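Positive phenol-degradative gene regulator (Ralstonia sp. E2, PDB 5FRU) probably activates transcription of phenol-degradation genes as a sigma-54-dependent, ATP- and DNA-binding regulator, this chain being the zinc-containing N-terminal part, probably the sensor. Local coordinates at residues Glu105-Val110 / Asp132-Asp137; Val123-Phe128 / Leu188-Glu193. All coordinates share one frame; numbering follows the deposited sequence.

Interaction 1: Glu105-Val110 / Asp132-Asp137; sequences EGVVRV and DSFEGD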
ATOM      1  N   GLU A 105       0.902  -9.080   7.214  1.00 27.48           N
ATOM      2  CA  GLU A 105       0.844  -8.039   6.184  1.00 25.65           C
ATOM      3  C   GLU A 105       2.191  -7.330   6.002  1.00 24.22           C
ATOM      4  O   GLU A 105       2.323  -6.410   5.170  1.00 21.90           O
ATOM      5  CB  GLU A 105      -0.260  -7.036   6.533  1.00 25.84           C
ATOM      6  CG  GLU A 105      -1.631  -7.617   6.259  1.00 24.02           C
ATOM      7  CD  GLU A 105      -2.730  -6.992   7.083  1.00 25.42           C
ATOM      8  OE1 GLU A 105      -2.581  -5.851   7.577  1.00 26.28           O
ATOM      9  OE2 GLU A 105      -3.763  -7.660   7.227  1.00 27.52           O
ATOM     10  N   GLY A 106       3.187  -7.769   6.773  1.00 26.08           N
ATOM     11  CA  GLY A 106       4.545  -7.249   6.678  1.00 24.06           C
ATOM     12  C   GLY A 106       4.758  -5.880   7.291  1.00 24.99           C
ATOM     13  O   GLY A 106       5.725  -5.182   6.959  1.00 24.87           O
ATOM     14  N   VAL A 107       3.864  -5.481   8.186  1.00 25.06           N
ATOM     15  CA  VAL A 107       3.869  -4.119   8.692  1.00 25.17           C
ATOM     16  C   VAL A 107       4.826  -3.971   9.870  1.00 27.97           C
ATOM     17  O   VAL A 107       5.591  -3.017   9.948  1.00 23.10           O
ATOM     18  CB  VAL A 107       2.442  -3.687   9.097  1.00 20.53           C
ATOM     19  CG1 VAL A 107       2.477  -2.423   9.927  1.00 22.51           C
ATOM     20  CG2 VAL A 107       1.581  -3.509   7.825  1.00 21.24           C
ATOM     21  N   VAL A 108       4.812  -4.952  10.757  1.00 25.40           N
ATOM     22  CA  VAL A 108       5.535  -4.842  12.003  1.00 27.41           C
ATOM     23  C   VAL A 108       5.540  -6.219  12.660  1.00 34.20           C
ATOM     24  O   VAL A 108       4.688  -7.045  12.361  1.00 31.59           O
ATOM     25  CB  VAL A 108       4.879  -3.788  12.921  1.00 32.06           C
ATOM     26  CG1 VAL A 108       3.417  -4.178  13.249  1.00 28.44           C
ATOM     27  CG2 VAL A 108       5.703  -3.551  14.168  1.00 29.59           C
ATOM     28  N   ARG A 109       6.517  -6.479  13.522  1.00 33.35           N
ATOM     29  CA  ARG A 109       6.530  -7.698  14.316  1.00 35.12           C
ATOM     30  C   ARG A 109       6.068  -7.377  15.740  1.00 32.07           C
ATOM     31  O   ARG A 109       6.709  -6.614  16.464  1.00 33.22           O
ATOM     32  CB  ARG A 109       7.926  -8.321  14.299  1.00 39.42           C
ATOM     33  CG  ARG A 109       8.154  -9.410  15.325  1.00 47.53           C
ATOM     34  CD  ARG A 109       9.649  -9.667  15.471  1.00 51.16           C
ATOM     35  NE  ARG A 109       9.938 -10.719  16.439  1.00 64.38           N
ATOM     36  CZ  ARG A 109      11.130 -11.290  16.585  1.00 70.14           C
ATOM     37  NH1 ARG A 109      12.151 -10.907  15.825  1.00 68.46           N
ATOM     38  NH2 ARG A 109      11.302 -12.241  17.493  1.00 71.56           N
ATOM     39  N   VAL A 110       4.931  -7.941  16.129  1.00 35.02           N
ATOM     40  CA  VAL A 110       4.260  -7.534  17.362  1.00 34.11           C
ATOM     41  C   VAL A 110       4.444  -8.556  18.478  1.00 41.50           C
ATOM     42  O   VAL A 110       4.253  -9.754  18.266  1.00 41.33           O
ATOM     43  CB  VAL A 110       2.729  -7.326  17.140  1.00 33.90           C
ATOM     44  CG1 VAL A 110       2.067  -6.737  18.399  1.00 27.98           C
ATOM     45  CG2 VAL A 110       2.472  -6.429  15.952  1.00 32.20           C
ATOM     46  N   ASP A 132      10.797  -3.804  14.046  1.00 34.90           N
ATOM     47  CA  ASP A 132      10.893  -3.668  12.591  1.00 32.49           C
ATOM     48  C   ASP A 132       9.705  -2.925  11.985  1.00 27.23           C
ATOM     49  O   ASP A 132       9.271  -3.274  10.885  1.00 32.60           O
ATOM     50  CB  ASP A 132      11.000  -5.039  11.908  1.00 34.06           C
ATOM     51  CG  ASP A 132      12.119  -5.891  12.462  1.00 45.78           C
ATOM     52  OD1 ASP A 132      13.190  -5.333  12.782  1.00 47.01           O
ATOM     53  OD2 ASP A 132      11.928  -7.125  12.564  1.00 46.21           O
ATOM     54  N   SER A 133       9.186  -1.913  12.678  1.00 28.18           N
ATOM     55  CA  SER A 133       8.037  -1.155  12.170  1.00 27.81           C
ATOM     56  C   SER A 133       8.354  -0.600  10.794  1.00 27.15           C
ATOM     57  O   SER A 133       9.352   0.116  10.629  1.00 28.48           O
ATOM     58  CB  SER A 133       7.661  -0.001  13.105  1.00 24.34           C
ATOM     59  OG  SER A 133       7.072  -0.464  14.311  1.00 30.31           O
ATOM     60  N   PHE A 134       7.542  -0.923   9.791  1.00 21.94           N
ATOM     61  CA  PHE A 134       7.887  -0.441   8.451  1.00 25.94           C
ATOM     62  C   PHE A 134       7.785   1.084   8.417  1.00 27.03           C
ATOM     63  O   PHE A 134       8.589   1.766   7.781  1.00 27.80           O
ATOM     64  CB  PHE A 134       6.992  -1.067   7.375  1.00 25.94           C
ATOM     65  CG  PHE A 134       5.812  -0.222   7.001  1.00 27.98           C
ATOM     66  CD1 PHE A 134       4.641  -0.292   7.734  1.00 28.73           C
ATOM     67  CD2 PHE A 134       5.875   0.645   5.916  1.00 28.23           C
ATOM     68  CE1 PHE A 134       3.542   0.488   7.397  1.00 27.21           C
ATOM     69  CE2 PHE A 134       4.788   1.430   5.574  1.00 30.90           C
ATOM     70  CZ  PHE A 134       3.619   1.347   6.309  1.00 25.78           C
ATOM     71  N   GLU A 135       6.787   1.615   9.104  1.00 23.17           N
ATOM     72  CA  GLU A 135       6.479   3.038   8.994  1.00 27.21           C
ATOM     73  C   GLU A 135       7.572   3.897   9.610  1.00 28.59           C
ATOM     74  O   GLU A 135       7.974   4.919   9.042  1.00 28.73           O
ATOM     75  CB  GLU A 135       5.140   3.336   9.663  1.00 25.89           C
ATOM     76  CG  GLU A 135       4.584   4.680   9.319  1.00 27.67           C
ATOM     77  CD  GLU A 135       3.111   4.802   9.645  1.00 28.77           C
ATOM     78  OE1 GLU A 135       2.584   3.913  10.347  1.00 27.52           O
ATOM     79  OE2 GLU A 135       2.490   5.800   9.210  1.00 26.81           O
ATOM     80  N   GLY A 136       8.062   3.482  10.770  1.00 28.38           N
ATOM     81  CA  GLY A 136       9.064   4.279  11.464  1.00 30.28           C
ATOM     82  C   GLY A 136      10.325   4.305  10.630  1.00 31.96           C
ATOM     83  O   GLY A 136      10.985   5.343  10.478  1.00 32.86           O
ATOM     84  N   ASP A 137      10.647   3.152  10.064  1.00 31.06           N
ATOM     85  CA  ASP A 137      11.821   3.041   9.221  1.00 33.08           C
ATOM     86  C   ASP A 137      11.656   3.905   7.969  1.00 34.79           C
ATOM     87  O   ASP A 137      12.557   4.664   7.615  1.00 34.37           O
ATOM     88  CB  ASP A 137      12.091   1.576   8.868  1.00 38.16           C
ATOM     89  CG  ASP A 137      12.221   0.674  10.114  1.00 44.44           C
ATOM     90  OD1 ASP A 137      11.994   1.157  11.252  1.00 45.50           O
ATOM     91  OD2 ASP A 137      12.543  -0.529   9.952  1.00 50.88           O
TER
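The ring of F134 meets V107 at its edge: the carbonyl oxygen V107 O lies in the ring plane, 3.6 Å from F134 CD1. The methyl V107 CG1 also comes to F134 CD1, at 3.7 Å, and the two side chains cross at a slant. One face of the ring carries E135 CB from the next residue of the helix, set toward the rim. V107 CG1 stands anti to the backbone N (chi1 166°), and that rotation turns it to the phenyl ring. The same V107 O also accepts the backbone N-H of F134, with F134 N to V107 O at 2.9 Å. The donor lies almost straight out from the carbonyl, at a C=O...N angle of 172°.

The contact joins the exit of one helix to the entry of another. G106 ends helix 91-104 in a Schellman motif, with positive phi. S133 is the N-cap residue of helix 134-143, although its side chain makes no capping bond. Its hydroxyl is hydrogen-bonded instead to Q154 of helix 152-166. V108 CG2 packs on that hydroxyl, at 3.4 Å from S133 OG. S133 also lies beside the zinc site, its side chain about 4 Å from the zinc ion and about 3 Å from the side chain of the ligand C185. At the outer end, R109 NH1 and D132 OD2 remain 5.0 Å apart; R109 NH1 has instead a long, weak ion pair with E131. R38 of the second subunit hydrogen-bonds to both G106 O and D132 O, which ties this turn to the dimer partner.

Interaction 2: Val123-Phe128 / Leu188-Glu193; sequences VYHGEF and LGKPLE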
ATOM      1  N   VAL A 123     -14.104  -3.578  28.544  1.00 31.67           N
ATOM      2  CA  VAL A 123     -12.824  -3.368  29.208  1.00 35.94           C
ATOM      3  C   VAL A 123     -11.628  -3.760  28.335  1.00 32.28           C
ATOM      4  O   VAL A 123     -11.505  -4.896  27.865  1.00 32.28           O
ATOM      5  CB  VAL A 123     -12.767  -4.149  30.532  1.00 35.41           C
ATOM      6  CG1 VAL A 123     -11.391  -4.060  31.148  1.00 36.97           C
ATOM      7  CG2 VAL A 123     -13.816  -3.601  31.477  1.00 38.93           C
ATOM      8  N   TYR A 124     -10.729  -2.808  28.126  1.00 32.50           N
ATOM      9  CA  TYR A 124      -9.521  -3.099  27.380  1.00 28.52           C
ATOM     10  C   TYR A 124      -8.354  -2.230  27.820  1.00 28.02           C
ATOM     11  O   TYR A 124      -8.465  -1.014  27.866  1.00 32.06           O
ATOM     12  CB  TYR A 124      -9.735  -2.914  25.870  1.00 29.59           C
ATOM     13  CG  TYR A 124      -8.492  -3.279  25.088  1.00 31.33           C
ATOM     14  CD1 TYR A 124      -8.216  -4.601  24.778  1.00 31.56           C
ATOM     15  CD2 TYR A 124      -7.570  -2.309  24.696  1.00 28.27           C
ATOM     16  CE1 TYR A 124      -7.074  -4.947  24.097  1.00 34.87           C
ATOM     17  CE2 TYR A 124      -6.431  -2.649  24.006  1.00 28.97           C
ATOM     18  CZ  TYR A 124      -6.188  -3.962  23.708  1.00 29.48           C
ATOM     19  OH  TYR A 124      -5.053  -4.315  23.021  1.00 30.10           O
ATOM     20  N   HIS A 125      -7.249  -2.876  28.150  1.00 28.89           N
ATOM     21  CA  HIS A 125      -5.964  -2.199  28.299  1.00 33.27           C
ATOM     22  C   HIS A 125      -4.922  -3.107  27.689  1.00 31.84           C
ATOM     23  O   HIS A 125      -4.766  -4.246  28.117  1.00 34.16           O
ATOM     24  CB  HIS A 125      -5.630  -1.913  29.762  1.00 31.93           C
ATOM     25  CG  HIS A 125      -5.996  -0.536  30.217  1.00 33.78           C
ATOM     26  ND1 HIS A 125      -5.052   0.392  30.605  1.00 41.82           N
ATOM     27  CD2 HIS A 125      -7.202   0.063  30.379  1.00 37.35           C
ATOM     28  CE1 HIS A 125      -5.660   1.509  30.968  1.00 38.17           C
ATOM     29  NE2 HIS A 125      -6.964   1.334  30.844  1.00 39.04           N
ATOM     30  N   GLY A 126      -4.204  -2.623  26.678  1.00 31.58           N
ATOM     31  CA  GLY A 126      -3.224  -3.471  26.027  1.00 29.93           C
ATOM     32  C   GLY A 126      -1.932  -2.719  25.809  1.00 31.31           C
ATOM     33  O   GLY A 126      -1.962  -1.545  25.465  1.00 27.27           O
ATOM     34  N   GLU A 127      -0.809  -3.389  26.043  1.00 32.32           N
ATOM     35  CA  GLU A 127       0.497  -2.813  25.751  1.00 34.57           C
ATOM     36  C   GLU A 127       1.298  -3.801  24.904  1.00 33.86           C
ATOM     37  O   GLU A 127       1.274  -5.013  25.144  1.00 33.12           O
ATOM     38  CB  GLU A 127       1.228  -2.447  27.049  1.00 40.36           C
ATOM     39  CG  GLU A 127       2.502  -1.643  26.833  1.00 43.63           C
ATOM     40  CD  GLU A 127       2.882  -0.819  28.043  1.00 50.93           C
ATOM     41  OE1 GLU A 127       2.243  -0.992  29.103  1.00 55.29           O
ATOM     42  OE2 GLU A 127       3.824  -0.003  27.937  1.00 56.82           O
ATOM     43  N   PHE A 128       1.986  -3.283  23.884  1.00 32.18           N
ATOM     44  CA  PHE A 128       2.615  -4.135  22.888  1.00 29.78           C
ATOM     45  C   PHE A 128       4.001  -3.641  22.516  1.00 30.97           C
ATOM     46  O   PHE A 128       4.268  -2.436  22.554  1.00 32.58           O
ATOM     47  CB  PHE A 128       1.759  -4.204  21.620  1.00 33.12           C
ATOM     48  CG  PHE A 128       0.370  -4.735  21.850  1.00 28.97           C
ATOM     49  CD1 PHE A 128      -0.635  -3.909  22.323  1.00 32.45           C
ATOM     50  CD2 PHE A 128       0.073  -6.058  21.581  1.00 30.62           C
ATOM     51  CE1 PHE A 128      -1.917  -4.398  22.538  1.00 31.96           C
ATOM     52  CE2 PHE A 128      -1.204  -6.551  21.787  1.00 31.10           C
ATOM     53  CZ  PHE A 128      -2.191  -5.723  22.272  1.00 28.66           C
ATOM     54  N   LEU A 188       0.350   1.626  23.660  1.00 25.69           N
ATOM     55  CA  LEU A 188      -0.619   1.415  24.718  1.00 27.94           C
ATOM     56  C   LEU A 188      -1.983   1.766  24.168  1.00 27.26           C
ATOM     57  O   LEU A 188      -2.159   2.841  23.602  1.00 27.33           O
ATOM     58  CB  LEU A 188      -0.273   2.275  25.940  1.00 29.69           C
ATOM     59  CG  LEU A 188      -1.156   2.332  27.198  1.00 33.62           C
ATOM     60  CD1 LEU A 188      -2.271   3.333  27.060  1.00 37.13           C
ATOM     61  CD2 LEU A 188      -1.701   0.956  27.556  1.00 37.59           C
ATOM     62  N   GLY A 189      -2.936   0.851  24.313  1.00 27.37           N
ATOM     63  CA  GLY A 189      -4.304   1.122  23.917  1.00 24.54           C
ATOM     64  C   GLY A 189      -5.227   1.024  25.121  1.00 29.23           C
ATOM     65  O   GLY A 189      -4.987   0.206  26.010  1.00 27.52           O
ATOM     66  N   LYS A 190      -6.274   1.851  25.129  1.00 28.30           N
ATOM     67  CA  LYS A 190      -7.282   1.883  26.201  1.00 31.84           C
ATOM     68  C   LYS A 190      -8.497   2.708  25.735  1.00 31.03           C
ATOM     69  O   LYS A 190      -8.398   3.436  24.742  1.00 28.53           O
ATOM     70  CB  LYS A 190      -6.673   2.451  27.492  1.00 32.10           C
ATOM     71  CG  LYS A 190      -6.123   3.847  27.382  1.00 37.63           C
ATOM     72  CD  LYS A 190      -5.546   4.325  28.715  1.00 41.20           C
ATOM     73  CE  LYS A 190      -4.930   5.703  28.575  1.00 44.71           C
ATOM     74  NZ  LYS A 190      -4.202   6.106  29.807  1.00 44.46           N
ATOM     75  N   PRO A 191      -9.658   2.579  26.422  1.00 29.99           N
ATOM     76  CA  PRO A 191     -10.869   3.251  25.934  1.00 29.42           C
ATOM     77  C   PRO A 191     -10.738   4.763  25.830  1.00 35.12           C
ATOM     78  O   PRO A 191      -9.983   5.389  26.587  1.00 35.36           O
ATOM     79  CB  PRO A 191     -11.930   2.884  26.988  1.00 34.45           C
ATOM     80  CG  PRO A 191     -11.465   1.628  27.564  1.00 31.31           C
ATOM     81  CD  PRO A 191      -9.953   1.696  27.561  1.00 32.92           C
ATOM     82  N   LEU A 192     -11.462   5.317  24.866  1.00 33.33           N
ATOM     83  CA  LEU A 192     -11.534   6.749  24.606  1.00 35.00           C
ATOM     84  C   LEU A 192     -11.744   7.537  25.894  1.00 46.06           C
ATOM     85  O   LEU A 192     -11.003   8.477  26.193  1.00 44.24           O
ATOM     86  CB  LEU A 192     -12.676   7.028  23.628  1.00 35.54           C
ATOM     87  CG  LEU A 192     -13.154   8.458  23.402  1.00 44.15           C
ATOM     88  CD1 LEU A 192     -12.211   9.178  22.470  1.00 48.89           C
ATOM     89  CD2 LEU A 192     -14.580   8.456  22.851  1.00 39.99           C
ATOM     90  N   GLU A 193     -12.759   7.117  26.646  1.00 44.84           N
ATOM     91  CA  GLU A 193     -13.088   7.673  27.959  1.00 53.33           C
ATOM     92  C   GLU A 193     -11.853   7.866  28.834  1.00 49.89           C
ATOM     93  O   GLU A 193     -11.778   8.816  29.608  1.00 55.39           O
ATOM     94  CB  GLU A 193     -14.101   6.758  28.672  1.00 53.86           C
ATOM     95  CG  GLU A 193     -14.743   7.350  29.922  1.00 67.09           C
ATOM     96  CD  GLU A 193     -15.892   6.502  30.456  1.00 72.94           C
ATOM     97  OE1 GLU A 193     -15.695   5.280  30.639  1.00 74.80           O
ATOM     98  OE2 GLU A 193     -16.989   7.059  30.694  1.00 71.76           O
TER
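G189 N donates to G126 O at 2.8 Å, nearly straight at 169° and in the carbonyl plane. L188 adds two contacts to the same oxygen: its CA makes a CA-H...O contact, and its methyl L188 CD2 lies 3.3 Å from G126 O. The return bond runs from G126 N to G189 O at 3.0 Å, with the donor tilted 23° from the carbonyl plane. G126 and G189 thus form an antiparallel hydrogen-bonded pair. E127 and L188 are the next, non-hydrogen-bonded pair.

Beyond the bonded pair, H125 lays its imidazole over K190. K190 CB sits over one face in a CH-pi contact, 3.7 Å from the H125 ring centroid. K190 CG lies between the backbone N and the carbonyl carbon (chi1 59°), and the extended chain then passes CD by the ring rim, 3.6 Å from H125 CE1. Y124 O is buried here and has no hydrogen-bond partner in the model. P191 CD presses against it at 3.1 Å, and K190 CA offers it a CA-H...O contact.

The Y124 ring covers the sheet face beside G126 and G189, and it can lie so close because neither residue has a CB there. Y124 CE2 comes to 3.8 Å from G189 O, obliquely to the ring. The Y124 hydroxyl is hydrogen-bonded to Y172 OH. The E127 carboxylate makes a salt bridge with R186. Strands 123-131 and 185-191 are the two inner strands of the four-stranded antiparallel sheet. Strand 109-118 flanks the first and strand 170-174 the second, while L95 of helix 91-104 packs on Y124.

Interactions 1 and 2 lie about 20 Å apart between centres and reach the same four-stranded antiparallel sheet. Their segments alternate along the chain: 105-110, 123-128, 132-137, then 188-193. Strand 109-118 starts in interaction 1 and turns back into strand 123-131, which carries half of interaction 2 before leading into helix 134-143 of interaction 1. The contacts touch directly, as V110 CG1 packs on F128 CD2 at 3.8 Å. Interaction 1 lies by the zinc site and the second subunit; interaction 2 lies farther along the sheet, where no other chain of the assembly touches it. Strand 185-191 links the two regions, because it begins at the zinc ligand C185 and runs into interaction 2.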